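Local coordinates for SusD homolog (Bacteroides thetaiotaomicron, PDB 3SGH), which probably binds glycans at the cell surface as a SusD-like outer-membrane lipoprotein, helping to pass them on for uptake, at residues T450-R455 and G486-W491; R456-R461 and G481-G486. All blocks are in the same frame, centred on the assembly; numbering follows the deposited sequence.

Overall arrangement
Both contacts join the same two loops near the C-terminus. The first loop follows helix 424-432 and leads into helix 461-466. The second follows helix 468-477. Along the chain the order is 450-455, 456-461, 481-486 and 486-491, so contact 1 encloses contact 2. Helix 461-466, which starts at the end of 456-461, and helix 468-477 fill most of the chain between the inner segments. The contact centres are about 11 Å apart, on the same side of the chain's centre. They share Gly486, and a probable backbone hydrogen bond from Arg455 N to Asn485 O (2.8 Å) ties one to the other. Together they bind the C-terminal loops side by side within the mainly helical SusD-like fold.

Contact 1 (T450-R455 and G486-W491); sequences TGRGQR and GTDLWW
Asp488 receives Arg452 and Arg455 on separate carboxylate oxygens. Arg455 comes side-on, its NE 2.7 Å from Asp488 OD1 and its NH2 making a second, longer bond to that oxygen. The Arg455 chain bends at chi2 and again at chi3 (-62°), which brings NE there. Arg452 meets OD2 end-on, with NH2 2.8 Å and NH1 3.2 Å from Asp488 OD2. All four bonds come on the syn side, somewhat out of the carboxylate plane. The guanidinium planes stand 73° (Arg452) and 87° (Arg455) from the carboxylate. Arg452 NH2 lies over one face of the Arg455 guanidinium, toward its rim, and the carboxylate probably offsets the two like charges. An alanine in place of Asp488 would probably leave both guanidinium groups without their shared counter-charge, and the Arg452 group freer to turn.

Further out, Arg455 NH1 donates to Arg452 O (2.8 Å), which helps fix the Arg455 group. A water joins Arg455 O, Asp488 OD1 and Leu489 N. Arg455 CG packs 3.5 Å from Gly486 O. Helix 424-432 adds Arg430, which bonds Arg455 O, and Phe429 against the Arg455 side chain. This is a largely buried salt-bridge network joining two irregular loops of the SusD-like fold.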
loop_
_atom_site.group_PDB
_atom_site.type_symbol
_atom_site.label_atom_id
_atom_site.label_comp_id
_atom_site.label_asym_id
_atom_site.label_seq_id
_atom_site.Cartn_x
_atom_site.Cartn_y
_atom_site.Cartn_z
ATOM N N THR A 450 5.969 -4.005 -20.322
ATOM C CA THR A 450 6.720 -3.214 -19.347
ATOM C C THR A 450 6.241 -1.740 -19.243
ATOM O O THR A 450 6.497 -1.087 -18.243
ATOM C CB THR A 450 8.219 -3.258 -19.675
ATOM O OG1 THR A 450 8.386 -2.801 -21.021
ATOM C CG2 THR A 450 8.763 -4.701 -19.530
ATOM N N GLY A 451 5.537 -1.230 -20.242
ATOM C CA GLY A 451 4.996 0.121 -20.142
ATOM C C GLY A 451 4.006 0.301 -19.000
ATOM O O GLY A 451 3.993 1.338 -18.352
ATOM N N ARG A 452 3.164 -0.707 -18.779
ATOM C CA ARG A 452 2.081 -0.604 -17.805
ATOM C C ARG A 452 2.207 -1.585 -16.647
ATOM O O ARG A 452 1.543 -1.402 -15.618
ATOM C CB ARG A 452 0.738 -0.811 -18.514
ATOM C CG ARG A 452 0.578 0.203 -19.689
ATOM C CD ARG A 452 -0.739 0.148 -20.336
ATOM N NE ARG A 452 -1.830 0.616 -19.497
ATOM C CZ ARG A 452 -2.857 -0.133 -19.061
ATOM N NH1 ARG A 452 -2.966 -1.423 -19.349
ATOM N NH2 ARG A 452 -3.813 0.432 -18.350
ATOM N N GLY A 453 3.019 -2.618 -16.850
ATOM C CA GLY A 453 3.282 -3.613 -15.825
ATOM C C GLY A 453 2.106 -4.568 -15.592
ATOM O O GLY A 453 1.139 -4.608 -16.378
ATOM N N GLN A 454 2.194 -5.311 -14.499
ATOM C CA GLN A 454 1.106 -6.179 -14.047
ATOM C C GLN A 454 -0.011 -5.298 -13.537
ATOM O O GLN A 454 0.241 -4.316 -12.889
ATOM C CB GLN A 454 1.585 -7.149 -12.950
ATOM C CG GLN A 454 0.469 -8.079 -12.475
ATOM C CD GLN A 454 0.961 -9.401 -11.913
ATOM O OE1 GLN A 454 2.135 -9.793 -12.107
ATOM N NE2 GLN A 454 0.048 -10.136 -11.227
ATOM N N ARG A 455 -1.255 -5.627 -13.856
ATOM C CA ARG A 455 -2.378 -4.732 -13.615
ATOM C C ARG A 455 -3.260 -5.197 -12.425
ATOM O O ARG A 455 -3.979 -4.390 -11.841
ATOM C CB ARG A 455 -3.168 -4.559 -14.882
ATOM C CG ARG A 455 -2.360 -4.077 -16.056
ATOM C CD ARG A 455 -1.600 -2.745 -15.833
ATOM N NE ARG A 455 -2.511 -1.624 -15.570
ATOM C CZ ARG A 455 -2.148 -0.366 -15.297
ATOM N NH1 ARG A 455 -0.873 -0.029 -15.191
ATOM N NH2 ARG A 455 -3.063 0.586 -15.122
ATOM N N GLY A 486 -2.868 -9.069 -16.676
ATOM C CA GLY A 486 -2.822 -7.828 -17.448
ATOM C C GLY A 486 -4.160 -7.085 -17.602
ATOM O O GLY A 486 -4.219 -6.023 -18.257
ATOM N N THR A 487 -5.218 -7.642 -17.012
ATOM C CA THR A 487 -6.539 -7.051 -16.974
ATOM C C THR A 487 -6.627 -5.949 -15.935
ATOM O O THR A 487 -6.227 -6.132 -14.816
ATOM C CB THR A 487 -7.628 -8.113 -16.712
ATOM O OG1 THR A 487 -7.710 -8.969 -17.866
ATOM C CG2 THR A 487 -9.014 -7.518 -16.523
ATOM N N ASP A 488 -7.161 -4.804 -16.365
ATOM C CA ASP A 488 -7.330 -3.665 -15.502
ATOM C C ASP A 488 -8.505 -3.797 -14.545
ATOM O O ASP A 488 -9.580 -4.291 -14.887
ATOM C CB ASP A 488 -7.418 -2.384 -16.322
ATOM C CG ASP A 488 -6.034 -1.754 -16.591
ATOM O OD1 ASP A 488 -5.246 -1.538 -15.629
ATOM O OD2 ASP A 488 -5.754 -1.473 -17.800
ATOM N N LEU A 489 -8.255 -3.313 -13.331
ATOM C CA LEU A 489 -9.295 -3.110 -12.345
ATOM C C LEU A 489 -10.218 -1.916 -12.666
ATOM O O LEU A 489 -9.883 -1.028 -13.444
ATOM C CB LEU A 489 -8.657 -2.972 -10.974
ATOM C CG LEU A 489 -7.875 -4.209 -10.533
ATOM C CD1 LEU A 489 -7.395 -4.080 -9.094
ATOM C CD2 LEU A 489 -8.714 -5.509 -10.683
ATOM N N TRP A 490 -11.353 -1.878 -11.973
ATOM C CA TRP A 490 -12.459 -0.985 -12.312
ATOM C C TRP A 490 -12.032 0.497 -12.175
ATOM O O TRP A 490 -12.423 1.367 -12.977
ATOM C CB TRP A 490 -13.610 -1.322 -11.369
ATOM C CG TRP A 490 -14.749 -0.403 -11.332
ATOM C CD1 TRP A 490 -15.712 -0.227 -12.309
ATOM C CD2 TRP A 490 -15.169 0.386 -10.213
ATOM N NE1 TRP A 490 -16.670 0.663 -11.852
ATOM C CE2 TRP A 490 -16.340 1.058 -10.586
ATOM C CE3 TRP A 490 -14.650 0.606 -8.947
ATOM C CZ2 TRP A 490 -17.003 1.953 -9.722
ATOM C CZ3 TRP A 490 -15.308 1.494 -8.099
ATOM C CH2 TRP A 490 -16.451 2.154 -8.492
ATOM N N TRP A 491 -11.224 0.755 -11.158
ATOM C CA TRP A 491 -10.750 2.089 -10.821
ATOM C C TRP A 491 -9.435 2.453 -11.500
ATOM O O TRP A 491 -9.029 3.614 -11.428
ATOM C CB TRP A 491 -10.566 2.236 -9.308
ATOM C CG TRP A 491 -9.721 1.132 -8.693
ATOM C CD1 TRP A 491 -10.170 -0.004 -8.121
ATOM C CD2 TRP A 491 -8.271 1.075 -8.618
ATOM N NE1 TRP A 491 -9.102 -0.780 -7.678
ATOM C CE2 TRP A 491 -7.936 -0.129 -7.957
ATOM C CE3 TRP A 491 -7.244 1.938 -8.999
ATOM C CZ2 TRP A 491 -6.617 -0.516 -7.733
ATOM C CZ3 TRP A 491 -5.922 1.568 -8.752
ATOM C CH2 TRP A 491 -5.618 0.349 -8.146
HETATM O O HOH W 1 -5.593 -2.350 -12.912
#

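Contact 2 (R456-R461 and G481-G486)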
loop_
_atom_site.group_PDB
_atom_site.type_symbol
_atom_site.label_atom_id
_atom_site.label_comp_id
_atom_site.label_asym_id
_atom_site.label_seq_id
_atom_site.Cartn_x
_atom_site.Cartn_y
_atom_site.Cartn_z
ATOM N N ARG A 456 -3.170 -6.485 -12.095
ATOM C CA ARG A 456 -3.927 -7.110 -11.008
ATOM C C ARG A 456 -3.384 -8.506 -10.690
ATOM O O ARG A 456 -2.655 -9.096 -11.488
ATOM C CB ARG A 456 -5.410 -7.256 -11.378
ATOM C CG ARG A 456 -5.731 -8.266 -12.446
ATOM C CD ARG A 456 -7.171 -8.252 -12.867
ATOM N NE ARG A 456 -7.982 -9.062 -11.949
ATOM C CZ ARG A 456 -8.167 -10.372 -12.079
ATOM N NH1 ARG A 456 -7.560 -11.060 -13.053
ATOM N NH2 ARG A 456 -8.933 -11.022 -11.205
ATOM N N LEU A 457 -3.768 -9.032 -9.532
ATOM C CA LEU A 457 -3.615 -10.454 -9.258
ATOM C C LEU A 457 -4.872 -11.175 -9.766
ATOM O O LEU A 457 -5.923 -10.565 -9.895
ATOM C CB LEU A 457 -3.415 -10.687 -7.755
ATOM C CG LEU A 457 -1.973 -10.554 -7.248
ATOM C CD1 LEU A 457 -1.297 -9.261 -7.676
ATOM C CD2 LEU A 457 -1.960 -10.715 -5.717
ATOM N N ARG A 458 -4.751 -12.474 -10.024
ATOM C CA ARG A 458 -5.825 -13.283 -10.534
ATOM C C ARG A 458 -6.595 -13.929 -9.387
ATOM O O ARG A 458 -6.102 -13.993 -8.245
ATOM C CB ARG A 458 -5.268 -14.374 -11.460
ATOM C CG ARG A 458 -4.702 -13.835 -12.761
ATOM C CD ARG A 458 -4.109 -14.938 -13.651
ATOM N NE ARG A 458 -2.852 -15.425 -13.047
ATOM C CZ ARG A 458 -2.720 -16.542 -12.340
ATOM N NH1 ARG A 458 -3.754 -17.354 -12.143
ATOM N NH2 ARG A 458 -1.550 -16.860 -11.802
ATOM N N PHE A 459 -7.790 -14.410 -9.725
ATOM C CA PHE A 459 -8.621 -15.214 -8.832
ATOM C C PHE A 459 -7.840 -16.514 -8.487
ATOM O O PHE A 459 -6.990 -16.987 -9.267
ATOM C CB PHE A 459 -9.969 -15.517 -9.506
ATOM C CG PHE A 459 -10.791 -14.279 -9.863
ATOM C CD1 PHE A 459 -10.831 -13.189 -9.027
ATOM C CD2 PHE A 459 -11.556 -14.276 -11.010
ATOM C CE1 PHE A 459 -11.644 -12.088 -9.324
ATOM C CE2 PHE A 459 -12.367 -13.201 -11.326
ATOM C CZ PHE A 459 -12.410 -12.113 -10.505
ATOM N N THR A 460 -8.115 -17.081 -7.319
ATOM C CA THR A 460 -7.326 -18.201 -6.825
ATOM C C THR A 460 -7.785 -19.579 -7.279
ATOM O O THR A 460 -8.967 -19.797 -7.602
ATOM C CB THR A 460 -7.341 -18.233 -5.294
ATOM O OG1 THR A 460 -8.673 -18.559 -4.863
ATOM C CG2 THR A 460 -6.853 -16.866 -4.707
ATOM N N ARG A 461 -6.849 -20.528 -7.262
ATOM C CA ARG A 461 -7.173 -21.896 -7.625
ATOM C C ARG A 461 -8.207 -22.444 -6.666
ATOM O O ARG A 461 -9.104 -23.192 -7.094
ATOM C CB ARG A 461 -5.941 -22.829 -7.691
ATOM C CG ARG A 461 -6.377 -24.317 -8.021
ATOM C CD ARG A 461 -5.266 -25.289 -8.452
ATOM N NE ARG A 461 -4.822 -24.941 -9.799
ATOM C CZ ARG A 461 -4.917 -25.693 -10.890
ATOM N NH1 ARG A 461 -5.419 -26.949 -10.886
ATOM N NH2 ARG A 461 -4.472 -25.165 -12.023
ATOM N N GLY A 481 -13.349 -9.052 -19.242
ATOM C CA GLY A 481 -13.857 -10.431 -19.181
ATOM C C GLY A 481 -12.835 -11.571 -19.117
ATOM O O GLY A 481 -13.158 -12.730 -19.390
ATOM N N LYS A 482 -11.602 -11.269 -18.729
ATOM C CA LYS A 482 -10.534 -12.250 -18.685
ATOM C C LYS A 482 -9.814 -12.198 -17.346
ATOM O O LYS A 482 -9.365 -11.124 -16.929
ATOM C CB LYS A 482 -9.527 -11.947 -19.791
ATOM C CG LYS A 482 -8.737 -13.156 -20.195
ATOM C CD LYS A 482 -7.535 -12.863 -21.116
ATOM C CE LYS A 482 -6.663 -14.119 -21.227
ATOM N NZ LYS A 482 -5.473 -13.794 -22.049
ATOM N N ASP A 483 -9.645 -13.345 -16.699
ATOM C CA ASP A 483 -8.933 -13.409 -15.414
ATOM C C ASP A 483 -7.425 -13.502 -15.685
ATOM O O ASP A 483 -6.823 -14.570 -15.625
ATOM C CB ASP A 483 -9.439 -14.616 -14.596
ATOM C CG ASP A 483 -8.794 -14.726 -13.202
ATOM O OD1 ASP A 483 -8.295 -13.698 -12.675
ATOM O OD2 ASP A 483 -8.804 -15.874 -12.635
ATOM N N SER A 484 -6.843 -12.354 -15.999
ATOM C CA SER A 484 -5.467 -12.185 -16.394
ATOM C C SER A 484 -4.712 -11.230 -15.486
ATOM O O SER A 484 -5.306 -10.256 -14.977
ATOM C CB SER A 484 -5.455 -11.565 -17.808
ATOM O OG SER A 484 -4.163 -11.234 -18.233
ATOM N N ASN A 485 -3.402 -11.451 -15.374
ATOM C CA ASN A 485 -2.500 -10.483 -14.719
ATOM C C ASN A 485 -2.530 -9.104 -15.393
ATOM O O ASN A 485 -2.201 -8.093 -14.781
ATOM C CB ASN A 485 -1.041 -10.967 -14.780
ATOM C CG ASN A 485 -0.761 -12.182 -13.916
ATOM O OD1 ASN A 485 -1.671 -12.741 -13.255
ATOM N ND2 ASN A 485 0.495 -12.626 -13.936
ATOM N N GLY A 486 -2.868 -9.069 -16.676
ATOM C CA GLY A 486 -2.822 -7.828 -17.448
ATOM C C GLY A 486 -4.160 -7.085 -17.602
ATOM O O GLY A 486 -4.219 -6.023 -18.257
HETATM O O HOH W 2 0.828 -15.441 -13.010
HETATM O O HOH W 3 -6.582 -17.496 -12.754
#
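Arg456 CG sits between the backbone N and the carbonyl carbon (chi1 70°), and the chain bends at chi3 on its way to Asp483. Asp483 CG is anti to its backbone N (chi1 -177°), which carries the carboxylate toward 456-461. Arg456 approaches end-on, and both terminal nitrogens reach one oxygen. Arg456 NH1 lies 2.8 Å from Asp483 OD1 and uses its anti lone pair. Arg456 NH2 makes a longer anti-side bond, well out of the carboxylate plane. The syn lone pair takes Phe459 N, 3.1 Å from Asp483 OD1. Arg456 NH1 also donates to Ser484 O (3.1 Å) from above the carbonyl plane. Its NH2 lies over a face of the Phe459 ring, toward the rim, and also bonds Gln120 O.

Arg458 NE donates to Asn485 OD1 (2.9 Å). Two waters extend the link: one joins Arg458 NH2 to Asn485 ND2, the other Arg458 NH1 to Asp483 OD2. Arg456 N also bonds Asn485 O at 3.3 Å. Outside the segments, Tyr464 bonds Asp483 OD2 and Tyr66 O accepts from Asn485 ND2. With three donors on OD1, and Tyr464 and a water on OD2, the Asp483 carboxylate is likely to stay ionised and firmly oriented.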